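Local coordinates for protein diphthine synthase (Entamoeba histolytica, PDB 3I4T) that probably methylates the modified histidine of elongation factor 2 with S-adenosylmethionine during diphthamide synthesis, as a putative diphthine synthase, at residues 145-150 / 273-278; 165-170 / 223-228; 216-221 / 228-233. One frame throughout, in Å; residues are numbered along the deposited sequence.

All three contacts lie in the second of the two lobes of the tetrapyrrole-methylase fold, the one built on the mixed sheet, and each sits about 19 to 22 Å, from contact centre to chain centre, from the middle of the chain. Contacts 2 and 3 are neighbours, their centres about 8 Å apart; both use helix 211-225 and they share Gly228. Tyr166 OH in contact 2 meets Gln217 OE1 in contact 3 at 2.7 Å, a probable hydrogen bond. Contact 1 stands about 19 Å, centre to centre, from each of the others and reaches contact 2 through Gln150 and Lys169, with NE2 of the one 3.8 Å from CG of the other. All three join parts of this lobe to one another.

Contact 1 of 3, residues 145-150 / 273-278; sequences LYRFGQ and APQVDD
Two irregular loops face each other here, their backbones nearest at Arg147 and Ala273, whose CA atoms are 8.3 Å apart, so a long side chain must span the gap. In the second lobe of the tetrapyrrole-methylase fold, the loop before strand 152-154 is thereby tied to the loop between strand 267-271 and helix 278-284. Arg147 does the spanning. Its chain bends at chi3 (51°) and presents the guanidinium end-on to the backbone carbonyl of Gln275, both terminal nitrogens gripping the same oxygen: NH2 lies 2.9 Å from Gln275 O, nearly in line with the C=O bond, and NH1 lies 3.0 Å from Gln275 O. That oxygen sits close to the guanidinium plane, which the two bonds together help to keep from rotating. Arginine suits the place because one flat, charged group can serve several acceptors at once. NH1 also forms a weak hydrogen bond within a salt bridge to Asp277 OD2, at 3.3 Å, the carboxylate plane turned 55° from the guanidinium. Glu280 adds a second acidic partner for NH1, and Asn177 O accepts from NH2; the two acids would be expected to favour the positive charge. The small methyl group of Ala273 lets NH2 come within 3.4 Å of its CB. Gln275 folds its own amide back over one guanidinium face, the two planes only 9° apart, and its OE1 takes a hydrogen bond from Asn177 ND2. Although Gln275 OE1 lies just 3.4 Å from Arg147 NH2, the angle is too poor for a hydrogen bond.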
ATOM      1  N   LEU A 145       4.286   7.515  -5.361  1.00 32.28           N
ATOM      2  CA  LEU A 145       3.007   7.008  -4.861  1.00 32.41           C
ATOM      3  C   LEU A 145       2.023   8.050  -4.307  1.00 32.66           C
ATOM      4  O   LEU A 145       0.806   7.837  -4.352  1.00 32.85           O
ATOM      5  CB  LEU A 145       3.266   5.939  -3.792  1.00 32.50           C
ATOM      6  CG  LEU A 145       4.033   4.682  -4.233  1.00 32.94           C
ATOM      7  CD1 LEU A 145       4.277   3.777  -3.035  1.00 31.56           C
ATOM      8  CD2 LEU A 145       3.320   3.918  -5.391  1.00 31.00           C
ATOM      9  N   TYR A 146       2.530   9.168  -3.784  1.00 32.84           N
ATOM     10  CA  TYR A 146       1.645  10.241  -3.315  1.00 32.65           C
ATOM     11  C   TYR A 146       0.928  10.879  -4.479  1.00 31.62           C
ATOM     12  O   TYR A 146      -0.145  11.440  -4.312  1.00 31.52           O
ATOM     13  CB  TYR A 146       2.398  11.325  -2.548  1.00 33.26           C
ATOM     14  CG  TYR A 146       3.096  10.843  -1.302  1.00 36.19           C
ATOM     15  CD1 TYR A 146       2.788   9.597  -0.730  1.00 37.86           C
ATOM     16  CD2 TYR A 146       4.062  11.645  -0.677  1.00 38.39           C
ATOM     17  CE1 TYR A 146       3.446   9.158   0.413  1.00 40.59           C
ATOM     18  CE2 TYR A 146       4.720  11.220   0.474  1.00 39.95           C
ATOM     19  CZ  TYR A 146       4.405   9.978   1.012  1.00 42.01           C
ATOM     20  OH  TYR A 146       5.056   9.554   2.151  1.00 45.40           O
ATOM     21  N   ARG A 147       1.528  10.797  -5.663  1.00 30.80           N
ATOM     22  CA  ARG A 147       0.910  11.373  -6.852  1.00 29.93           C
ATOM     23  C   ARG A 147      -0.154  10.491  -7.521  1.00 28.97           C
ATOM     24  O   ARG A 147      -0.737  10.893  -8.503  1.00 28.90           O
ATOM     25  CB  ARG A 147       1.981  11.818  -7.849  1.00 30.08           C
ATOM     26  CG  ARG A 147       2.922  12.911  -7.305  1.00 30.06           C
ATOM     27  CD  ARG A 147       3.702  13.569  -8.429  1.00 30.24           C
ATOM     28  NE  ARG A 147       2.782  13.985  -9.488  1.00 31.56           N
ATOM     29  CZ  ARG A 147       3.127  14.252 -10.746  1.00 31.52           C
ATOM     30  NH1 ARG A 147       4.392  14.161 -11.151  1.00 31.29           N
ATOM     31  NH2 ARG A 147       2.186  14.614 -11.603  1.00 32.62           N
ATOM     32  N   PHE A 148      -0.407   9.296  -6.992  1.00 28.67           N
ATOM     33  CA  PHE A 148      -1.480   8.438  -7.521  1.00 28.26           C
ATOM     34  C   PHE A 148      -2.873   8.913  -7.113  1.00 28.21           C
ATOM     35  O   PHE A 148      -3.146   9.131  -5.921  1.00 28.30           O
ATOM     36  CB  PHE A 148      -1.256   6.955  -7.164  1.00 27.81           C
ATOM     37  CG  PHE A 148      -0.334   6.258  -8.126  1.00 27.98           C
ATOM     38  CD1 PHE A 148       1.049   6.412  -8.024  1.00 28.38           C
ATOM     39  CD2 PHE A 148      -0.839   5.506  -9.167  1.00 27.56           C
ATOM     40  CE1 PHE A 148       1.906   5.805  -8.934  1.00 28.62           C
ATOM     41  CE2 PHE A 148       0.008   4.902 -10.085  1.00 28.43           C
ATOM     42  CZ  PHE A 148       1.387   5.055  -9.967  1.00 28.69           C
ATOM     43  N   GLY A 149      -3.730   9.091  -8.115  1.00 28.04           N
ATOM     44  CA  GLY A 149      -5.135   9.457  -7.925  1.00 28.38           C
ATOM     45  C   GLY A 149      -5.901   8.187  -7.622  1.00 29.24           C
ATOM     46  O   GLY A 149      -5.310   7.230  -7.094  1.00 28.87           O
ATOM     47  N   GLN A 150      -7.197   8.145  -7.965  1.00 29.64           N
ATOM     48  CA  GLN A 150      -7.986   6.946  -7.675  1.00 29.83           C
ATOM     49  C   GLN A 150      -7.656   5.758  -8.589  1.00 30.45           C
ATOM     50  O   GLN A 150      -7.304   5.928  -9.767  1.00 30.28           O
ATOM     51  CB  GLN A 150      -9.482   7.237  -7.586  1.00 29.70           C
ATOM     52  CG  GLN A 150     -10.282   7.273  -8.877  1.00 30.01           C
ATOM     53  CD  GLN A 150     -11.729   7.729  -8.635  1.00 29.82           C
ATOM     54  OE1 GLN A 150     -12.490   7.082  -7.898  1.00 29.97           O
ATOM     55  NE2 GLN A 150     -12.109   8.846  -9.251  1.00 27.83           N
ATOM     56  N   ALA A 273       0.571  10.791 -14.840  1.00 31.42           N
ATOM     57  CA  ALA A 273       0.007  12.135 -15.086  1.00 31.48           C
ATOM     58  C   ALA A 273       0.641  12.794 -16.329  1.00 31.67           C
ATOM     59  O   ALA A 273       1.739  12.417 -16.723  1.00 31.52           O
ATOM     60  CB  ALA A 273       0.215  13.022 -13.859  1.00 31.23           C
ATOM     61  N   PRO A 274      -0.043  13.784 -16.945  1.00 32.08           N
ATOM     62  CA  PRO A 274       0.575  14.512 -18.057  1.00 32.65           C
ATOM     63  C   PRO A 274       1.939  15.152 -17.744  1.00 33.30           C
ATOM     64  O   PRO A 274       2.737  15.323 -18.657  1.00 33.41           O
ATOM     65  CB  PRO A 274      -0.476  15.572 -18.397  1.00 32.54           C
ATOM     66  CG  PRO A 274      -1.769  14.897 -18.076  1.00 32.00           C
ATOM     67  CD  PRO A 274      -1.462  14.162 -16.788  1.00 32.16           C
ATOM     68  N   GLN A 275       2.220  15.499 -16.485  1.00 33.62           N
ATOM     69  CA  GLN A 275       3.596  15.880 -16.153  1.00 34.09           C
ATOM     70  C   GLN A 275       4.265  14.972 -15.144  1.00 34.05           C
ATOM     71  O   GLN A 275       3.749  14.693 -14.053  1.00 34.01           O
ATOM     72  CB  GLN A 275       3.784  17.376 -15.824  1.00 34.47           C
ATOM     73  CG  GLN A 275       3.256  17.858 -14.516  1.00 35.60           C
ATOM     74  CD  GLN A 275       4.198  17.639 -13.325  1.00 36.80           C
ATOM     75  OE1 GLN A 275       3.737  17.569 -12.184  1.00 36.31           O
ATOM     76  NE2 GLN A 275       5.503  17.533 -13.582  1.00 35.27           N
ATOM     77  N   VAL A 276       5.439  14.514 -15.547  1.00 33.87           N
ATOM     78  CA  VAL A 276       6.203  13.576 -14.770  1.00 33.79           C
ATOM     79  C   VAL A 276       7.418  14.342 -14.310  1.00 33.83           C
ATOM     80  O   VAL A 276       8.044  15.028 -15.096  1.00 33.47           O
ATOM     81  CB  VAL A 276       6.590  12.364 -15.638  1.00 33.87           C
ATOM     82  CG1 VAL A 276       7.349  11.348 -14.816  1.00 34.16           C
ATOM     83  CG2 VAL A 276       5.340  11.753 -16.260  1.00 31.43           C
ATOM     84  N   ASP A 277       7.712  14.260 -13.020  1.00 34.57           N
ATOM     85  CA  ASP A 277       8.887  14.906 -12.465  1.00 35.33           C
ATOM     86  C   ASP A 277      10.156  14.302 -13.082  1.00 35.07           C
ATOM     87  O   ASP A 277      10.188  13.122 -13.409  1.00 35.14           O
ATOM     88  CB  ASP A 277       8.896  14.767 -10.935  1.00 35.69           C
ATOM     89  CG  ASP A 277       7.719  15.499 -10.256  1.00 38.33           C
ATOM     90  OD1 ASP A 277       7.465  16.676 -10.558  1.00 42.28           O
ATOM     91  OD2 ASP A 277       7.043  14.904  -9.399  1.00 41.69           O
ATOM     92  N   ASP A 278      11.191  15.123 -13.242  1.00 35.03           N
ATOM     93  CA  ASP A 278      12.507  14.661 -13.685  1.00 34.94           C
ATOM     94  C   ASP A 278      13.011  13.464 -12.884  1.00 35.03           C
ATOM     95  O   ASP A 278      13.476  12.495 -13.479  1.00 35.16           O
ATOM     96  CB  ASP A 278      13.548  15.782 -13.614  1.00 34.78           C
ATOM     97  CG  ASP A 278      13.372  16.836 -14.685  1.00 35.59           C
ATOM     98  OD1 ASP A 278      12.453  16.729 -15.544  1.00 36.18           O
ATOM     99  OD2 ASP A 278      14.180  17.799 -14.655  1.00 36.98           O
TER

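Contact 2 of 3, residues 165-170 / 223-228; sequences SYYPKI and KEQHLG
Tyr167, near the start of helix 166-175, reaches across to the turn that ends helix 211-225, joining two helices of the second lobe of the tetrapyrrole-methylase fold. The tight part of the contact is its buried ring and hydroxyl. With CG anti to the backbone N (chi1 -180°), the side chain extends toward the turn, and its OH accepts a hydrogen bond from Leu227 N at 3.1 Å, with an N-H...O angle of 148°. The same hydroxyl bonds to Glu222 OE1, so the phenol links a helix side chain to the turn that follows it. Tyrosine fits because it offers both an apolar ring and a polar end that can reach a backbone N-H beyond the helix. Beside the ring, Leu227 CD1 comes to 4.1 Å from Tyr167 CE2, while Gln225 CB approaches that carbon more closely, at 3.7 Å. The turn has positive phi at His226, just after the helix, and again at Gly228, where glycine accepts such a backbone easily. Toward solvent the contact thins out: His226 is exposed and its CB points away from helix 166-175, and Leu227 gives only part of its surface to the tyrosine. Gln225, partly exposed, runs past the ring in the opposite direction, its amide plane 83° from the ring plane and its NE2 3.9 Å from Tyr167 CD2.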
ATOM      1  N   SER A 165     -16.561   2.481 -17.369  1.00 37.11           N
ATOM      2  CA  SER A 165     -16.670   3.382 -16.215  1.00 37.02           C
ATOM      3  C   SER A 165     -15.349   3.958 -15.738  1.00 36.71           C
ATOM      4  O   SER A 165     -15.310   5.061 -15.211  1.00 37.32           O
ATOM      5  CB  SER A 165     -17.304   2.644 -15.044  1.00 36.96           C
ATOM      6  OG  SER A 165     -18.692   2.900 -15.017  1.00 39.21           O
ATOM      7  N   TYR A 166     -14.274   3.196 -15.889  1.00 36.08           N
ATOM      8  CA  TYR A 166     -12.954   3.644 -15.491  1.00 35.63           C
ATOM      9  C   TYR A 166     -12.512   4.887 -16.270  1.00 35.91           C
ATOM     10  O   TYR A 166     -11.698   5.671 -15.771  1.00 36.36           O
ATOM     11  CB  TYR A 166     -11.938   2.527 -15.729  1.00 35.42           C
ATOM     12  CG  TYR A 166     -11.941   1.971 -17.141  1.00 33.73           C
ATOM     13  CD1 TYR A 166     -11.252   2.610 -18.170  1.00 32.85           C
ATOM     14  CD2 TYR A 166     -12.623   0.797 -17.441  1.00 32.43           C
ATOM     15  CE1 TYR A 166     -11.254   2.094 -19.460  1.00 31.94           C
ATOM     16  CE2 TYR A 166     -12.624   0.273 -18.718  1.00 31.44           C
ATOM     17  CZ  TYR A 166     -11.936   0.923 -19.722  1.00 31.79           C
ATOM     18  OH  TYR A 166     -11.943   0.397 -20.994  1.00 32.61           O
ATOM     19  N   TYR A 167     -13.054   5.058 -17.477  1.00 35.48           N
ATOM     20  CA  TYR A 167     -12.566   6.052 -18.430  1.00 35.53           C
ATOM     21  C   TYR A 167     -12.679   7.481 -17.895  1.00 35.38           C
ATOM     22  O   TYR A 167     -11.661   8.181 -17.857  1.00 35.61           O
ATOM     23  CB  TYR A 167     -13.228   5.878 -19.814  1.00 35.67           C
ATOM     24  CG  TYR A 167     -12.787   6.860 -20.894  1.00 36.72           C
ATOM     25  CD1 TYR A 167     -11.581   6.690 -21.582  1.00 38.69           C
ATOM     26  CD2 TYR A 167     -13.589   7.937 -21.245  1.00 37.48           C
ATOM     27  CE1 TYR A 167     -11.182   7.582 -22.580  1.00 38.54           C
ATOM     28  CE2 TYR A 167     -13.203   8.827 -22.237  1.00 39.97           C
ATOM     29  CZ  TYR A 167     -11.996   8.643 -22.901  1.00 40.09           C
ATOM     30  OH  TYR A 167     -11.624   9.531 -23.894  1.00 42.05           O
ATOM     31  N   PRO A 168     -13.893   7.911 -17.468  1.00 35.13           N
ATOM     32  CA  PRO A 168     -14.023   9.253 -16.897  1.00 34.90           C
ATOM     33  C   PRO A 168     -13.155   9.456 -15.662  1.00 34.48           C
ATOM     34  O   PRO A 168     -12.660  10.556 -15.463  1.00 34.92           O
ATOM     35  CB  PRO A 168     -15.515   9.346 -16.518  1.00 34.73           C
ATOM     36  CG  PRO A 168     -15.958   7.937 -16.399  1.00 35.27           C
ATOM     37  CD  PRO A 168     -15.191   7.208 -17.462  1.00 35.00           C
ATOM     38  N   LYS A 169     -12.971   8.417 -14.849  1.00 34.14           N
ATOM     39  CA  LYS A 169     -12.081   8.499 -13.676  1.00 33.60           C
ATOM     40  C   LYS A 169     -10.599   8.675 -14.052  1.00 33.18           C
ATOM     41  O   LYS A 169      -9.855   9.339 -13.326  1.00 33.04           O
ATOM     42  CB  LYS A 169     -12.237   7.276 -12.776  1.00 33.84           C
ATOM     43  CG  LYS A 169     -13.636   7.068 -12.207  1.00 34.07           C
ATOM     44  CD  LYS A 169     -13.702   5.788 -11.366  1.00 36.09           C
ATOM     45  CE  LYS A 169     -15.142   5.505 -10.946  1.00 38.97           C
ATOM     46  NZ  LYS A 169     -15.287   4.253 -10.161  1.00 40.07           N
ATOM     47  N   ILE A 170     -10.166   8.080 -15.164  1.00 32.44           N
ATOM     48  CA  ILE A 170      -8.803   8.312 -15.661  1.00 32.25           C
ATOM     49  C   ILE A 170      -8.655   9.771 -16.119  1.00 32.62           C
ATOM     50  O   ILE A 170      -7.618  10.400 -15.884  1.00 32.97           O
ATOM     51  CB  ILE A 170      -8.395   7.332 -16.812  1.00 32.24           C
ATOM     52  CG1 ILE A 170      -8.435   5.877 -16.326  1.00 31.62           C
ATOM     53  CG2 ILE A 170      -6.998   7.658 -17.334  1.00 30.15           C
ATOM     54  CD1 ILE A 170      -8.204   4.854 -17.415  1.00 31.28           C
ATOM     55  N   LYS A 223     -11.239   5.865 -28.839  1.00 43.40           N
ATOM     56  CA  LYS A 223     -11.738   6.050 -30.189  1.00 44.65           C
ATOM     57  C   LYS A 223     -13.242   6.340 -30.174  1.00 44.94           C
ATOM     58  O   LYS A 223     -13.708   7.219 -30.888  1.00 44.69           O
ATOM     59  CB  LYS A 223     -11.422   4.817 -31.045  1.00 44.93           C
ATOM     60  CG  LYS A 223     -11.776   4.973 -32.520  1.00 47.10           C
ATOM     61  CD  LYS A 223     -11.800   3.638 -33.256  1.00 50.28           C
ATOM     62  CE  LYS A 223     -12.781   3.713 -34.427  1.00 52.86           C
ATOM     63  NZ  LYS A 223     -12.647   2.557 -35.383  1.00 55.41           N
ATOM     64  N   GLU A 224     -13.982   5.612 -29.340  1.00 45.67           N
ATOM     65  CA  GLU A 224     -15.442   5.739 -29.256  1.00 46.69           C
ATOM     66  C   GLU A 224     -15.901   6.961 -28.479  1.00 46.59           C
ATOM     67  O   GLU A 224     -16.971   7.493 -28.754  1.00 46.67           O
ATOM     68  CB  GLU A 224     -16.076   4.476 -28.650  1.00 46.93           C
ATOM     69  CG  GLU A 224     -16.141   3.289 -29.634  1.00 50.60           C
ATOM     70  CD  GLU A 224     -16.498   1.944 -28.978  1.00 54.73           C
ATOM     71  OE1 GLU A 224     -17.008   1.936 -27.827  1.00 56.08           O
ATOM     72  OE2 GLU A 224     -16.266   0.888 -29.627  1.00 55.42           O
ATOM     73  N   GLN A 225     -15.100   7.401 -27.513  1.00 46.54           N
ATOM     74  CA  GLN A 225     -15.516   8.488 -26.635  1.00 46.96           C
ATOM     75  C   GLN A 225     -14.766   9.800 -26.902  1.00 47.03           C
ATOM     76  O   GLN A 225     -15.281  10.873 -26.589  1.00 47.12           O
ATOM     77  CB  GLN A 225     -15.401   8.056 -25.172  1.00 47.31           C
ATOM     78  CG  GLN A 225     -16.718   8.104 -24.419  1.00 48.53           C
ATOM     79  CD  GLN A 225     -17.108   6.745 -23.871  1.00 50.66           C
ATOM     80  OE1 GLN A 225     -17.564   5.870 -24.612  1.00 51.49           O
ATOM     81  NE2 GLN A 225     -16.936   6.558 -22.568  1.00 51.63           N
ATOM     82  N   HIS A 226     -13.569   9.697 -27.496  1.00 46.89           N
ATOM     83  CA  HIS A 226     -12.734  10.833 -27.953  1.00 46.84           C
ATOM     84  C   HIS A 226     -12.673  12.073 -27.055  1.00 46.10           C
ATOM     85  O   HIS A 226     -12.803  13.200 -27.527  1.00 46.25           O
ATOM     86  CB  HIS A 226     -13.061  11.233 -29.407  1.00 47.31           C
ATOM     87  CG  HIS A 226     -14.517  11.480 -29.656  1.00 49.70           C
ATOM     88  ND1 HIS A 226     -15.337  10.548 -30.259  1.00 51.95           N
ATOM     89  CD2 HIS A 226     -15.304  12.547 -29.371  1.00 51.28           C
ATOM     90  CE1 HIS A 226     -16.565  11.032 -30.336  1.00 52.46           C
ATOM     91  NE2 HIS A 226     -16.572  12.244 -29.806  1.00 51.53           N
ATOM     92  N   LEU A 227     -12.443  11.867 -25.763  1.00 45.45           N
ATOM     93  CA  LEU A 227     -12.240  12.997 -24.854  1.00 44.22           C
ATOM     94  C   LEU A 227     -10.771  13.437 -24.774  1.00 43.70           C
ATOM     95  O   LEU A 227     -10.460  14.444 -24.143  1.00 43.47           O
ATOM     96  CB  LEU A 227     -12.833  12.709 -23.473  1.00 43.91           C
ATOM     97  CG  LEU A 227     -14.354  12.527 -23.438  1.00 43.04           C
ATOM     98  CD1 LEU A 227     -14.868  12.518 -22.001  1.00 41.36           C
ATOM     99  CD2 LEU A 227     -15.084  13.595 -24.262  1.00 41.84           C
ATOM    100  N   GLY A 228      -9.886  12.692 -25.442  1.00 43.07           N
ATOM    101  CA  GLY A 228      -8.467  13.043 -25.520  1.00 42.11           C
ATOM    102  C   GLY A 228      -7.685  12.785 -24.244  1.00 41.53           C
ATOM    103  O   GLY A 228      -6.738  13.511 -23.944  1.00 41.39           O
TER

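Contact 3 of 3, residues 216-221 / 228-233; sequences EQLLEV and GVYDED
Tyr230 lays the hydroxyl end of its ring against Leu218, its OH 3.3 Å from Leu218 CB and its CZ 3.7 Å from that same carbon. The two side chains cross at about a right angle. The hydroxyl donates a hydrogen bond to Leu218 O, with OH and O 2.6 Å apart. The acceptor lies at the ring edge, near the ring plane, whereas the hydroxyl stands 32° from the plane of the carbonyl and meets it well to one side, at a C=O...O angle of 109°. Tyr230 reaches this spot with CG set between its backbone N and carbonyl carbon (chi1 46°), which turns the ring from the loop toward the helix. A tyrosine is apt here: the end of its ring packs on the leucine CB, and its hydroxyl gives a polar partner to a backbone oxygen between two buried residues. These residues belong to the second lobe of the tetrapyrrole-methylase fold, where helix 211-225 is followed by a loop that doubles back along it before entering strand 235-240; the closest backbones are those of Leu219 and Asp231, with CA atoms 6.8 Å apart. Leu218 continues the packing beyond the tyrosine, onto Leu269 and Ile271 of strand 267-271, and Met254 touches both Leu218 and Tyr230. One residue further along the helix, Leu219 covers the loop backbone instead of a ring. Its CD2 methyl comes nearer than the base of the side chain and rests against the peptide joining Asp231 and Glu232. Both acids are exposed, and the CB of Asp231 points away from the helix. The closest approach on this side is between Leu219 CD2 and Glu232 N, at 3.6 Å.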
ATOM      1  N   GLU A 216      -5.588  -2.630 -25.581  1.00 37.74           N
ATOM      2  CA  GLU A 216      -6.501  -2.739 -26.709  1.00 39.05           C
ATOM      3  C   GLU A 216      -7.835  -2.082 -26.375  1.00 38.93           C
ATOM      4  O   GLU A 216      -8.318  -1.234 -27.122  1.00 39.25           O
ATOM      5  CB  GLU A 216      -6.710  -4.211 -27.095  1.00 39.77           C
ATOM      6  CG  GLU A 216      -7.396  -4.429 -28.433  1.00 42.42           C
ATOM      7  CD  GLU A 216      -7.990  -5.830 -28.551  1.00 48.06           C
ATOM      8  OE1 GLU A 216      -8.779  -6.226 -27.653  1.00 49.23           O
ATOM      9  OE2 GLU A 216      -7.672  -6.538 -29.542  1.00 49.85           O
ATOM     10  N   GLN A 217      -8.412  -2.467 -25.238  1.00 38.88           N
ATOM     11  CA  GLN A 217      -9.714  -1.955 -24.817  1.00 38.65           C
ATOM     12  C   GLN A 217      -9.693  -0.438 -24.571  1.00 38.95           C
ATOM     13  O   GLN A 217     -10.617   0.267 -24.979  1.00 38.89           O
ATOM     14  CB  GLN A 217     -10.200  -2.685 -23.563  1.00 38.31           C
ATOM     15  CG  GLN A 217     -11.702  -2.591 -23.378  1.00 37.28           C
ATOM     16  CD  GLN A 217     -12.165  -3.038 -22.008  1.00 34.64           C
ATOM     17  OE1 GLN A 217     -12.429  -2.209 -21.137  1.00 34.18           O
ATOM     18  NE2 GLN A 217     -12.288  -4.346 -21.817  1.00 31.30           N
ATOM     19  N   LEU A 218      -8.641   0.047 -23.910  1.00 38.95           N
ATOM     20  CA  LEU A 218      -8.479   1.479 -23.642  1.00 39.53           C
ATOM     21  C   LEU A 218      -8.422   2.297 -24.927  1.00 39.71           C
ATOM     22  O   LEU A 218      -9.004   3.389 -25.004  1.00 40.14           O
ATOM     23  CB  LEU A 218      -7.228   1.773 -22.790  1.00 39.24           C
ATOM     24  CG  LEU A 218      -7.103   1.260 -21.347  1.00 39.05           C
ATOM     25  CD1 LEU A 218      -5.781   1.690 -20.753  1.00 37.75           C
ATOM     26  CD2 LEU A 218      -8.222   1.719 -20.452  1.00 38.85           C
ATOM     27  N   LEU A 219      -7.727   1.768 -25.930  1.00 39.83           N
ATOM     28  CA  LEU A 219      -7.605   2.445 -27.218  1.00 39.74           C
ATOM     29  C   LEU A 219      -8.944   2.506 -27.937  1.00 40.04           C
ATOM     30  O   LEU A 219      -9.265   3.500 -28.580  1.00 40.55           O
ATOM     31  CB  LEU A 219      -6.534   1.777 -28.083  1.00 39.44           C
ATOM     32  CG  LEU A 219      -5.110   2.082 -27.592  1.00 39.00           C
ATOM     33  CD1 LEU A 219      -4.045   1.326 -28.381  1.00 37.48           C
ATOM     34  CD2 LEU A 219      -4.836   3.582 -27.637  1.00 37.72           C
ATOM     35  N   GLU A 220      -9.740   1.456 -27.785  1.00 40.44           N
ATOM     36  CA  GLU A 220     -11.055   1.381 -28.411  1.00 40.87           C
ATOM     37  C   GLU A 220     -12.073   2.325 -27.753  1.00 40.37           C
ATOM     38  O   GLU A 220     -12.925   2.912 -28.427  1.00 40.37           O
ATOM     39  CB  GLU A 220     -11.547  -0.058 -28.353  1.00 41.24           C
ATOM     40  CG  GLU A 220     -12.644  -0.383 -29.327  1.00 44.39           C
ATOM     41  CD  GLU A 220     -13.176  -1.783 -29.119  1.00 49.20           C
ATOM     42  OE1 GLU A 220     -12.390  -2.753 -29.230  1.00 50.74           O
ATOM     43  OE2 GLU A 220     -14.387  -1.917 -28.841  1.00 52.87           O
ATOM     44  N   VAL A 221     -11.977   2.455 -26.433  1.00 39.94           N
ATOM     45  CA  VAL A 221     -12.809   3.369 -25.667  1.00 39.21           C
ATOM     46  C   VAL A 221     -12.473   4.824 -26.015  1.00 39.82           C
ATOM     47  O   VAL A 221     -13.368   5.645 -26.165  1.00 39.31           O
ATOM     48  CB  VAL A 221     -12.671   3.084 -24.157  1.00 38.90           C
ATOM     49  CG1 VAL A 221     -13.224   4.216 -23.314  1.00 37.54           C
ATOM     50  CG2 VAL A 221     -13.348   1.756 -23.800  1.00 38.52           C
ATOM     51  N   GLY A 228      -9.886  12.692 -25.442  1.00 43.07           N
ATOM     52  CA  GLY A 228      -8.467  13.043 -25.520  1.00 42.11           C
ATOM     53  C   GLY A 228      -7.685  12.785 -24.244  1.00 41.53           C
ATOM     54  O   GLY A 228      -6.738  13.511 -23.944  1.00 41.39           O
ATOM     55  N   VAL A 229      -8.065  11.729 -23.517  1.00 40.85           N
ATOM     56  CA  VAL A 229      -7.480  11.397 -22.215  1.00 39.99           C
ATOM     57  C   VAL A 229      -6.069  10.811 -22.357  1.00 39.79           C
ATOM     58  O   VAL A 229      -5.149  11.179 -21.627  1.00 39.71           O
ATOM     59  CB  VAL A 229      -8.389  10.412 -21.441  1.00 39.95           C
ATOM     60  CG1 VAL A 229      -7.820  10.113 -20.060  1.00 39.29           C
ATOM     61  CG2 VAL A 229      -9.792  10.966 -21.317  1.00 39.29           C
ATOM     62  N   TYR A 230      -5.929   9.884 -23.293  1.00 39.37           N
ATOM     63  CA  TYR A 230      -4.652   9.296 -23.677  1.00 39.39           C
ATOM     64  C   TYR A 230      -4.757   8.956 -25.160  1.00 39.61           C
ATOM     65  O   TYR A 230      -5.859   9.025 -25.737  1.00 39.38           O
ATOM     66  CB  TYR A 230      -4.390   8.018 -22.888  1.00 38.96           C
ATOM     67  CG  TYR A 230      -5.585   7.095 -22.825  1.00 39.46           C
ATOM     68  CD1 TYR A 230      -5.937   6.299 -23.919  1.00 40.06           C
ATOM     69  CD2 TYR A 230      -6.372   7.021 -21.678  1.00 39.08           C
ATOM     70  CE1 TYR A 230      -7.037   5.456 -23.870  1.00 39.38           C
ATOM     71  CE2 TYR A 230      -7.479   6.177 -21.624  1.00 39.79           C
ATOM     72  CZ  TYR A 230      -7.806   5.402 -22.725  1.00 39.31           C
ATOM     73  OH  TYR A 230      -8.898   4.572 -22.675  1.00 38.33           O
ATOM     74  N   ASP A 231      -3.631   8.594 -25.775  1.00 39.56           N
ATOM     75  CA  ASP A 231      -3.663   8.008 -27.118  1.00 40.08           C
ATOM     76  C   ASP A 231      -2.546   6.991 -27.390  1.00 40.02           C
ATOM     77  O   ASP A 231      -1.648   6.823 -26.583  1.00 40.36           O
ATOM     78  CB  ASP A 231      -3.756   9.095 -28.220  1.00 39.98           C
ATOM     79  CG  ASP A 231      -2.484   9.951 -28.360  1.00 41.32           C
ATOM     80  OD1 ASP A 231      -1.491   9.799 -27.606  1.00 40.13           O
ATOM     81  OD2 ASP A 231      -2.494  10.813 -29.269  1.00 43.56           O
ATOM     82  N   GLU A 232      -2.644   6.315 -28.529  1.00 40.31           N
ATOM     83  CA  GLU A 232      -1.611   5.436 -29.104  1.00 40.56           C
ATOM     84  C   GLU A 232      -0.171   5.725 -28.641  1.00 40.04           C
ATOM     85  O   GLU A 232       0.596   4.801 -28.324  1.00 40.03           O
ATOM     86  CB  GLU A 232      -1.691   5.583 -30.634  1.00 41.13           C
ATOM     87  CG  GLU A 232      -1.266   4.379 -31.432  1.00 43.89           C
ATOM     88  CD  GLU A 232      -1.541   4.526 -32.923  1.00 47.08           C
ATOM     89  OE1 GLU A 232      -0.977   5.440 -33.569  1.00 48.97           O
ATOM     90  OE2 GLU A 232      -2.322   3.713 -33.458  1.00 49.80           O
ATOM     91  N   ASP A 233       0.186   7.007 -28.623  1.00 39.29           N
ATOM     92  CA  ASP A 233       1.553   7.448 -28.349  1.00 38.92           C
ATOM     93  C   ASP A 233       1.810   7.820 -26.885  1.00 38.17           C
ATOM     94  O   ASP A 233       2.918   8.234 -26.544  1.00 37.92           O
ATOM     95  CB  ASP A 233       1.919   8.636 -29.250  1.00 39.24           C
ATOM     96  CG  ASP A 233       1.942   8.271 -30.731  1.00 40.94           C
ATOM     97  OD1 ASP A 233       2.809   7.465 -31.135  1.00 43.11           O
ATOM     98  OD2 ASP A 233       1.103   8.799 -31.495  1.00 42.60           O
TER